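Long-range contacts in aspartate aminotransferase, mitochondrial (Trypanosoma brucei brucei, PDB 4W5K), which probably transfers the amino group between L-aspartate and 2-oxoglutarate as a homodimeric enzyme dependent on pyridoxal 5'-phosphate: residues 169-174 / 202-207; 118-123 / 141-146. The protein carries 1 engineered substitution. All coordinates share one frame; numbering follows the deposited sequence. Where two conformers were deposited one is given.

Going from the N terminus, contact 2 comes first: the chain runs up strand 120-124, returns through helix 129-137 and lays strand 141-149 parallel beside strand 120-124. Only after that loop has closed does contact 1 open, with strand 172-176, helix 189-201 and strand 205-210 making a second crossover. The two loops therefore follow in series, neither enclosing nor crossing the other. They meet because strands 120-124 and 172-176 are neighbours in one mixed sheet, so the order across it runs 205-210, 172-176, 120-124, 141-149. Tyr122 bonds through its backbone to Val172 and Leu174, and the Tyr145 hydroxyl reaches Leu174 O, a probable hydrogen bond from contact 2 to contact 1.

Contact 1: 169-174 / 202-207; sequences EGSVIL and RNHIPF
The His204 ring sits between two aliphatic groups: Ile173 CD1 lies over one face, 4.3 Å from the ring centroid of His204 in a CH-pi contact, and the CB of Arg202, two residues earlier in the chain, lies against the opposite face, toward the rim. At the ring edge, Ser171 N donates to His204 ND1 (3.1 Å), somewhat tilted from the ring plane, so ND1 acts as acceptor; NE2 bonds to Leu164 O, which fixes the ring's rotation. Glu169 and Asn203 run side by side, and Asn203 ND2 gives a very short bond of 2.5 Å to Glu169 OE2, which it meets from above the carboxylate plane. The Arg202 side chain, bent at chi2 (-65°) and chi3 (-78°), crosses that of Glu169 at about a right angle, with Glu169 CG over one face of its guanidinium, while NH2 bonds to Ala167 O. Beyond the histidine, Val172 CG1 packs 4.2 Å from Phe207 CB, near the plane of the ring and at its edge. The backbones join in parallel register, from Ile205 N-Ser171 O to Phe207 N-Ile173 O (both 2.8 Å). Asn203, with positive phi, ends helix 189-201 in a Schellman motif, leading into the second strand of a classic beta-alpha-beta crossover.

Contact 2: 118-123 / 141-146; sequences CNRIYG and ELTPYS
Thr143 CG2 stands squarely over the centre of one face of the Tyr122 ring, 3.4 Å from the Tyr122 centroid and only 12° off the normal, a close CH-pi contact between side chains that point the same way. Thr143 holds this methyl between its backbone N and carbonyl carbon, with OG1 anti to N (chi1 -166°). The same methyl also meets the aliphatic part of Arg120, whose CD lies 3.6 Å from Thr143 CG2. The Tyr145 ring lies against the backbone instead: Gly123 C is over one face, 3.3 Å from Tyr145 CE2, and Tyr122 CB is at the edge, in plane. Tyr145 takes the crowded first torsion (chi1 55°), and its hydroxyl bonds to Leu174 O on the strand beyond. On the side of the sheet that carries Ile121 and Leu142, Leu142 CD1 packs on Ile121 CG2 (3.9 Å) and reaches to 3.7 Å from Gly123 N, a methyl close against the glycine backbone. Five backbone bonds alternate from Glu141 N to Asn119 O up to Tyr145 N to Gly123 O (2.8 Å). Two parallel strands joined through helix 129-137 form a beta-alpha-beta unit in the large mixed sheet of the fold-type I PLP enzymes, to which this aminotransferase family belongs.

Contact 1: 169-174 / 202-207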
ATOM      1  N   GLU A 169     -21.815   7.931 -25.600  1.00 29.52           N
ATOM      2  CA  GLU A 169     -22.608   7.297 -24.552  1.00 30.79           C
ATOM      3  C   GLU A 169     -21.787   6.220 -23.852  1.00 30.13           C
ATOM      4  O   GLU A 169     -21.051   5.445 -24.505  1.00 30.05           O
ATOM      5  CB  GLU A 169     -23.881   6.662 -25.123  1.00 36.85           C
ATOM      6  CG  GLU A 169     -25.154   7.483 -25.013  1.00 48.23           C
ATOM      7  CD  GLU A 169     -26.388   6.627 -25.219  1.00 58.01           C
ATOM      8  OE1 GLU A 169     -26.888   6.586 -26.358  1.00 65.74           O
ATOM      9  OE2 GLU A 169     -26.838   5.971 -24.249  1.00 59.14           O
ATOM     10  N   GLY A 170     -21.921   6.157 -22.535  1.00 26.49           N
ATOM     11  CA  GLY A 170     -21.203   5.185 -21.733  1.00 28.37           C
ATOM     12  C   GLY A 170     -19.749   5.528 -21.510  1.00 28.29           C
ATOM     13  O   GLY A 170     -18.915   4.649 -21.316  1.00 27.13           O
ATOM     14  N   SER A 171     -19.429   6.817 -21.509  1.00 28.66           N
ATOM     15  CA  SER A 171     -18.068   7.220 -21.177  1.00 24.54           C
ATOM     16  C   SER A 171     -17.866   7.255 -19.662  1.00 23.84           C
ATOM     17  O   SER A 171     -18.789   7.559 -18.895  1.00 25.19           O
ATOM     18  CB  SER A 171     -17.742   8.593 -21.789  1.00 26.92           C
ATOM     19  OG  SER A 171     -17.702   8.531 -23.210  1.00 27.18           O
ATOM     20  N   VAL A 172     -16.657   6.935 -19.217  1.00 23.44           N
ATOM     21  CA  VAL A 172     -16.317   7.115 -17.808  1.00 22.30           C
ATOM     22  C   VAL A 172     -15.904   8.590 -17.592  1.00 20.79           C
ATOM     23  O   VAL A 172     -15.059   9.117 -18.331  1.00 21.87           O
ATOM     24  CB  VAL A 172     -15.206   6.148 -17.373  1.00 19.15           C
ATOM     25  CG1 VAL A 172     -14.840   6.370 -15.905  1.00 20.63           C
ATOM     26  CG2 VAL A 172     -15.662   4.703 -17.626  1.00 20.59           C
ATOM     27  N   ILE A 173     -16.501   9.253 -16.605  1.00 19.85           N
ATOM     28  CA  ILE A 173     -16.275  10.687 -16.412  1.00 19.25           C
ATOM     29  C   ILE A 173     -15.721  10.924 -15.022  1.00 20.49           C
ATOM     30  O   ILE A 173     -16.422  10.705 -14.037  1.00 18.40           O
ATOM     31  CB  ILE A 173     -17.573  11.503 -16.557  1.00 18.89           C
ATOM     32  CG1 ILE A 173     -18.303  11.176 -17.876  1.00 19.63           C
ATOM     33  CG2 ILE A 173     -17.301  13.028 -16.431  1.00 19.44           C
ATOM     34  CD1 ILE A 173     -17.579  11.632 -19.150  1.00 21.11           C
ATOM     35  N   LEU A 174     -14.460  11.339 -14.966  1.00 17.78           N
ATOM     36  CA  LEU A 174     -13.766  11.656 -13.713  1.00 17.30           C
ATOM     37  C   LEU A 174     -14.111  13.071 -13.245  1.00 18.19           C
ATOM     38  O   LEU A 174     -13.916  14.012 -14.008  1.00 20.34           O
ATOM     39  CB  LEU A 174     -12.260  11.541 -13.922  1.00 19.50           C
ATOM     40  CG  LEU A 174     -11.333  11.756 -12.725  1.00 23.38           C
ATOM     41  CD1 LEU A 174     -11.600  10.666 -11.693  1.00 23.26           C
ATOM     42  CD2 LEU A 174      -9.894  11.674 -13.226  1.00 25.79           C
ATOM     43  N   ARG A 202     -26.714  10.724 -20.861  1.00 28.75           N
ATOM     44  CA  ARG A 202     -25.761  10.117 -21.791  1.00 30.55           C
ATOM     45  C   ARG A 202     -25.302   8.733 -21.331  1.00 30.42           C
ATOM     46  O   ARG A 202     -24.444   8.116 -21.975  1.00 30.84           O
ATOM     47  CB  ARG A 202     -24.549  11.034 -21.977  1.00 26.72           C
ATOM     48  CG  ARG A 202     -24.887  12.370 -22.681  1.00 29.15           C
ATOM     49  CD  ARG A 202     -25.340  12.115 -24.116  1.00 36.53           C
ATOM     50  NE  ARG A 202     -24.211  11.837 -25.008  1.00 39.51           N
ATOM     51  CZ  ARG A 202     -24.289  11.138 -26.136  1.00 38.26           C
ATOM     52  NH1 ARG A 202     -25.445  10.598 -26.529  1.00 40.25           N
ATOM     53  NH2 ARG A 202     -23.198  10.963 -26.873  1.00 40.35           N
ATOM     54  N   ASN A 203     -25.894   8.248 -20.239  1.00 29.84           N
ATOM     55  CA  ASN A 203     -25.551   6.940 -19.658  1.00 26.50           C
ATOM     56  C   ASN A 203     -24.058   6.820 -19.367  1.00 25.94           C
ATOM     57  O   ASN A 203     -23.456   5.728 -19.541  1.00 27.48           O
ATOM     58  CB  ASN A 203     -26.013   5.798 -20.581  1.00 30.67           C
ATOM     59  CG  ASN A 203     -27.525   5.786 -20.779  1.00 37.44           C
ATOM     60  OD1 ASN A 203     -28.287   5.713 -19.809  1.00 39.15           O
ATOM     61  ND2 ASN A 203     -27.963   5.897 -22.033  1.00 38.98           N
ATOM     62  N   HIS A 204     -23.467   7.931 -18.905  1.00 25.18           N
ATOM     63  CA  HIS A 204     -22.060   7.962 -18.512  1.00 25.52           C
ATOM     64  C   HIS A 204     -21.866   7.311 -17.140  1.00 25.98           C
ATOM     65  O   HIS A 204     -22.804   7.173 -16.349  1.00 26.99           O
ATOM     66  CB  HIS A 204     -21.517   9.414 -18.470  1.00 25.89           C
ATOM     67  CG  HIS A 204     -21.422  10.072 -19.813  1.00 26.38           C
ATOM     68  ND1 HIS A 204     -21.176   9.371 -20.976  1.00 24.45           N
ATOM     69  CD2 HIS A 204     -21.537  11.371 -20.176  1.00 25.21           C
ATOM     70  CE1 HIS A 204     -21.148  10.209 -21.998  1.00 26.13           C
ATOM     71  NE2 HIS A 204     -21.362  11.433 -21.536  1.00 27.39           N
ATOM     72  N   ILE A 205     -20.635   6.915 -16.867  1.00 23.85           N
ATOM     73  CA  ILE A 205     -20.278   6.293 -15.595  1.00 22.86           C
ATOM     74  C   ILE A 205     -19.419   7.273 -14.805  1.00 21.97           C
ATOM     75  O   ILE A 205     -18.270   7.517 -15.171  1.00 23.18           O
ATOM     76  CB  ILE A 205     -19.507   4.956 -15.806  1.00 21.71           C
ATOM     77  CG1 ILE A 205     -20.346   3.956 -16.622  1.00 26.53           C
ATOM     78  CG2 ILE A 205     -19.126   4.342 -14.469  1.00 22.76           C
ATOM     79  CD1 ILE A 205     -20.200   4.095 -18.135  1.00 27.34           C
ATOM     80  N   PRO A 206     -19.979   7.877 -13.740  1.00 21.12           N
ATOM     81  CA  PRO A 206     -19.226   8.865 -12.960  1.00 19.08           C
ATOM     82  C   PRO A 206     -18.205   8.219 -12.040  1.00 19.93           C
ATOM     83  O   PRO A 206     -18.556   7.266 -11.343  1.00 20.20           O
ATOM     84  CB  PRO A 206     -20.302   9.560 -12.135  1.00 20.54           C
ATOM     85  CG  PRO A 206     -21.392   8.535 -12.019  1.00 19.41           C
ATOM     86  CD  PRO A 206     -21.387   7.777 -13.303  1.00 20.54           C
ATOM     87  N   PHE A 207     -16.977   8.739 -12.068  1.00 17.02           N
ATOM     88  CA  PHE A 207     -15.881   8.303 -11.172  1.00 18.63           C
ATOM     89  C   PHE A 207     -15.525   9.537 -10.346  1.00 19.01           C
ATOM     90  O   PHE A 207     -14.877  10.459 -10.836  1.00 18.97           O
ATOM     91  CB  PHE A 207     -14.693   7.805 -12.004  1.00 19.32           C
ATOM     92  CG  PHE A 207     -13.723   6.899 -11.270  1.00 18.06           C
ATOM     93  CD1 PHE A 207     -13.348   7.138  -9.960  1.00 19.39           C
ATOM     94  CD2 PHE A 207     -13.200   5.783 -11.938  1.00 21.17           C
ATOM     95  CE1 PHE A 207     -12.435   6.286  -9.299  1.00 18.42           C
ATOM     96  CE2 PHE A 207     -12.275   4.908 -11.299  1.00 20.02           C
ATOM     97  CZ  PHE A 207     -11.897   5.161  -9.970  1.00 20.32           C
TER
HETATM   98  O   HOH W   1     -22.787   7.874 -28.355  1.00 42.08           O

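Contact 2: 118-123 / 141-146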
ATOM      1  N   CYS A 118     -13.926  -0.325 -22.305  1.00 31.45           N
ATOM      2  CA  CYS A 118     -13.387   0.576 -21.286  1.00 30.69           C
ATOM      3  C   CYS A 118     -11.934   0.950 -21.537  1.00 32.73           C
ATOM      4  O   CYS A 118     -11.039   0.405 -20.876  1.00 34.27           O
ATOM      5  CB  CYS A 118     -13.506  -0.068 -19.897  1.00 32.95           C
ATOM      6  SG  CYS A 118     -13.379   1.199 -18.599  1.00 45.37           S
ATOM      7  N   ASN A 119     -11.687   1.867 -22.473  1.00 27.23           N
ATOM      8  CA  ASN A 119     -10.311   2.240 -22.798  1.00 30.98           C
ATOM      9  C   ASN A 119     -10.020   3.744 -22.765  1.00 29.04           C
ATOM     10  O   ASN A 119      -8.915   4.165 -23.099  1.00 25.83           O
ATOM     11  CB  ASN A 119      -9.930   1.678 -24.162  1.00 37.48           C
ATOM     12  CG  ASN A 119     -10.916   2.059 -25.231  1.00 45.21           C
ATOM     13  OD1 ASN A 119     -11.616   3.068 -25.114  1.00 46.23           O
ATOM     14  ND2 ASN A 119     -10.989   1.253 -26.279  1.00 50.83           N
ATOM     15  N   ARG A 120     -10.991   4.537 -22.307  1.00 27.43           N
ATOM     16  CA  ARG A 120     -10.859   5.991 -22.245  1.00 25.00           C
ATOM     17  C   ARG A 120     -11.552   6.501 -20.969  1.00 25.97           C
ATOM     18  O   ARG A 120     -12.522   5.894 -20.506  1.00 25.85           O
ATOM     19  CB  ARG A 120     -11.464   6.636 -23.502  1.00 28.04           C
ATOM     20  CG  ARG A 120     -11.224   8.111 -23.587  1.00 33.12           C
ATOM     21  CD  ARG A 120     -12.046   8.765 -24.703  1.00 42.35           C
ATOM     22  NE  ARG A 120     -11.660   8.340 -26.044  1.00 48.87           N
ATOM     23  CZ  ARG A 120     -11.569   9.171 -27.080  1.00 58.02           C
ATOM     24  NH1 ARG A 120     -11.815  10.467 -26.917  1.00 56.72           N
ATOM     25  NH2 ARG A 120     -11.227   8.714 -28.281  1.00 64.21           N
ATOM     26  N   ILE A 121     -11.020   7.562 -20.361  1.00 22.83           N
ATOM     27  CA  ILE A 121     -11.672   8.190 -19.216  1.00 21.42           C
ATOM     28  C   ILE A 121     -11.514   9.706 -19.399  1.00 23.60           C
ATOM     29  O   ILE A 121     -10.465  10.181 -19.843  1.00 23.72           O
ATOM     30  CB  ILE A 121     -11.097   7.712 -17.864  1.00 24.00           C
ATOM     31  CG1 ILE A 121     -11.832   8.370 -16.684  1.00 21.39           C
ATOM     32  CG2 ILE A 121      -9.598   7.952 -17.796  1.00 27.41           C
ATOM     33  CD1 ILE A 121     -11.459   7.730 -15.303  1.00 21.11           C
ATOM     34  N   TYR A 122     -12.591  10.445 -19.147  1.00 23.22           N
ATOM     35  CA  TYR A 122     -12.595  11.889 -19.366  1.00 20.06           C
ATOM     36  C   TYR A 122     -12.327  12.599 -18.046  1.00 24.56           C
ATOM     37  O   TYR A 122     -12.956  12.277 -17.040  1.00 26.68           O
ATOM     38  CB  TYR A 122     -13.934  12.359 -19.931  1.00 21.10           C
ATOM     39  CG  TYR A 122     -14.146  12.035 -21.385  1.00 24.20           C
ATOM     40  CD1 TYR A 122     -14.449  10.743 -21.778  1.00 24.26           C
ATOM     41  CD2 TYR A 122     -14.049  13.019 -22.364  1.00 27.35           C
ATOM     42  CE1 TYR A 122     -14.661  10.442 -23.127  1.00 27.57           C
ATOM     43  CE2 TYR A 122     -14.242  12.727 -23.705  1.00 32.39           C
ATOM     44  CZ  TYR A 122     -14.549  11.440 -24.074  1.00 30.24           C
ATOM     45  OH  TYR A 122     -14.750  11.144 -25.415  1.00 36.71           O
ATOM     46  N   GLY A 123     -11.409  13.563 -18.049  1.00 19.70           N
ATOM     47  CA  GLY A 123     -11.095  14.298 -16.822  1.00 17.59           C
ATOM     48  C   GLY A 123     -11.053  15.787 -17.146  1.00 17.56           C
ATOM     49  O   GLY A 123     -11.009  16.171 -18.311  1.00 20.75           O
ATOM     50  N   GLU A 141      -6.854   5.718 -21.474  1.00 28.75           N
ATOM     51  CA  GLU A 141      -6.366   7.038 -21.829  1.00 25.19           C
ATOM     52  C   GLU A 141      -7.212   8.162 -21.230  1.00 25.07           C
ATOM     53  O   GLU A 141      -8.406   8.262 -21.493  1.00 27.86           O
ATOM     54  CB  GLU A 141      -6.338   7.174 -23.355  1.00 26.27           C
ATOM     55  CG  GLU A 141      -5.724   8.466 -23.818  1.00 32.48           C
ATOM     56  CD  GLU A 141      -5.871   8.667 -25.307  1.00 42.01           C
ATOM     57  OE1 GLU A 141      -6.445   7.778 -25.970  1.00 44.31           O
ATOM     58  OE2 GLU A 141      -5.420   9.716 -25.807  1.00 46.38           O
ATOM     59  N   LEU A 142      -6.596   8.992 -20.398  1.00 24.24           N
ATOM     60  CA  LEU A 142      -7.270  10.176 -19.868  1.00 23.46           C
ATOM     61  C   LEU A 142      -7.376  11.245 -20.938  1.00 26.62           C
ATOM     62  O   LEU A 142      -6.385  11.620 -21.560  1.00 29.98           O
ATOM     63  CB  LEU A 142      -6.515  10.699 -18.649  1.00 26.19           C
ATOM     64  CG  LEU A 142      -7.096  11.916 -17.918  1.00 25.05           C
ATOM     65  CD1 LEU A 142      -8.394  11.572 -17.217  1.00 26.50           C
ATOM     66  CD2 LEU A 142      -6.061  12.385 -16.876  1.00 26.26           C
ATOM     67  N   THR A 143      -8.593  11.717 -21.168  1.00 24.19           N
ATOM     68  CA  THR A 143      -8.833  12.700 -22.218  0.53 25.58           C
ATOM     69  C   THR A 143      -9.632  13.875 -21.641  1.00 24.99           C
ATOM     70  O   THR A 143     -10.484  13.692 -20.782  1.00 27.05           O
ATOM     71  CB  THR A 143      -9.554  12.058 -23.409  0.53 32.42           C
ATOM     72  OG1 THR A 143      -9.503  12.931 -24.540  0.53 31.38           O
ATOM     73  CG2 THR A 143     -10.989  11.737 -23.068  0.53 35.44           C
ATOM     74  N   PRO A 144      -9.334  15.097 -22.099  1.00 26.56           N
ATOM     75  CA  PRO A 144      -9.934  16.232 -21.376  1.00 24.52           C
ATOM     76  C   PRO A 144     -11.379  16.603 -21.715  1.00 25.66           C
ATOM     77  O   PRO A 144     -11.853  16.359 -22.840  1.00 27.87           O
ATOM     78  CB  PRO A 144      -9.007  17.392 -21.758  1.00 25.97           C
ATOM     79  CG  PRO A 144      -8.551  17.031 -23.136  1.00 28.96           C
ATOM     80  CD  PRO A 144      -8.304  15.535 -23.054  1.00 27.90           C
ATOM     81  N   TYR A 145     -12.061  17.213 -20.738  1.00 23.41           N
ATOM     82  CA  TYR A 145     -13.258  18.028 -20.990  1.00 23.39           C
ATOM     83  C   TYR A 145     -13.003  19.452 -20.514  1.00 23.70           C
ATOM     84  O   TYR A 145     -12.242  19.674 -19.569  1.00 23.84           O
ATOM     85  CB  TYR A 145     -14.519  17.460 -20.311  1.00 25.00           C
ATOM     86  CG  TYR A 145     -14.470  17.217 -18.805  1.00 23.89           C
ATOM     87  CD1 TYR A 145     -14.569  18.267 -17.894  1.00 22.43           C
ATOM     88  CD2 TYR A 145     -14.392  15.924 -18.294  1.00 20.45           C
ATOM     89  CE1 TYR A 145     -14.556  18.037 -16.511  1.00 23.43           C
ATOM     90  CE2 TYR A 145     -14.376  15.685 -16.914  1.00 20.29           C
ATOM     91  CZ  TYR A 145     -14.456  16.736 -16.032  1.00 22.10           C
ATOM     92  OH  TYR A 145     -14.444  16.503 -14.678  1.00 21.69           O
ATOM     93  N   SER A 146     -13.645  20.406 -21.175  1.00 24.26           N
ATOM     94  CA  SER A 146     -13.538  21.799 -20.789  1.00 25.78           C
ATOM     95  C   SER A 146     -13.949  21.977 -19.337  1.00 22.89           C
ATOM     96  O   SER A 146     -14.943  21.404 -18.883  1.00 21.15           O
ATOM     97  CB  SER A 146     -14.405  22.666 -21.699  1.00 24.79           C
ATOM     98  OG  SER A 146     -14.004  22.563 -23.054  1.00 29.92           O
TER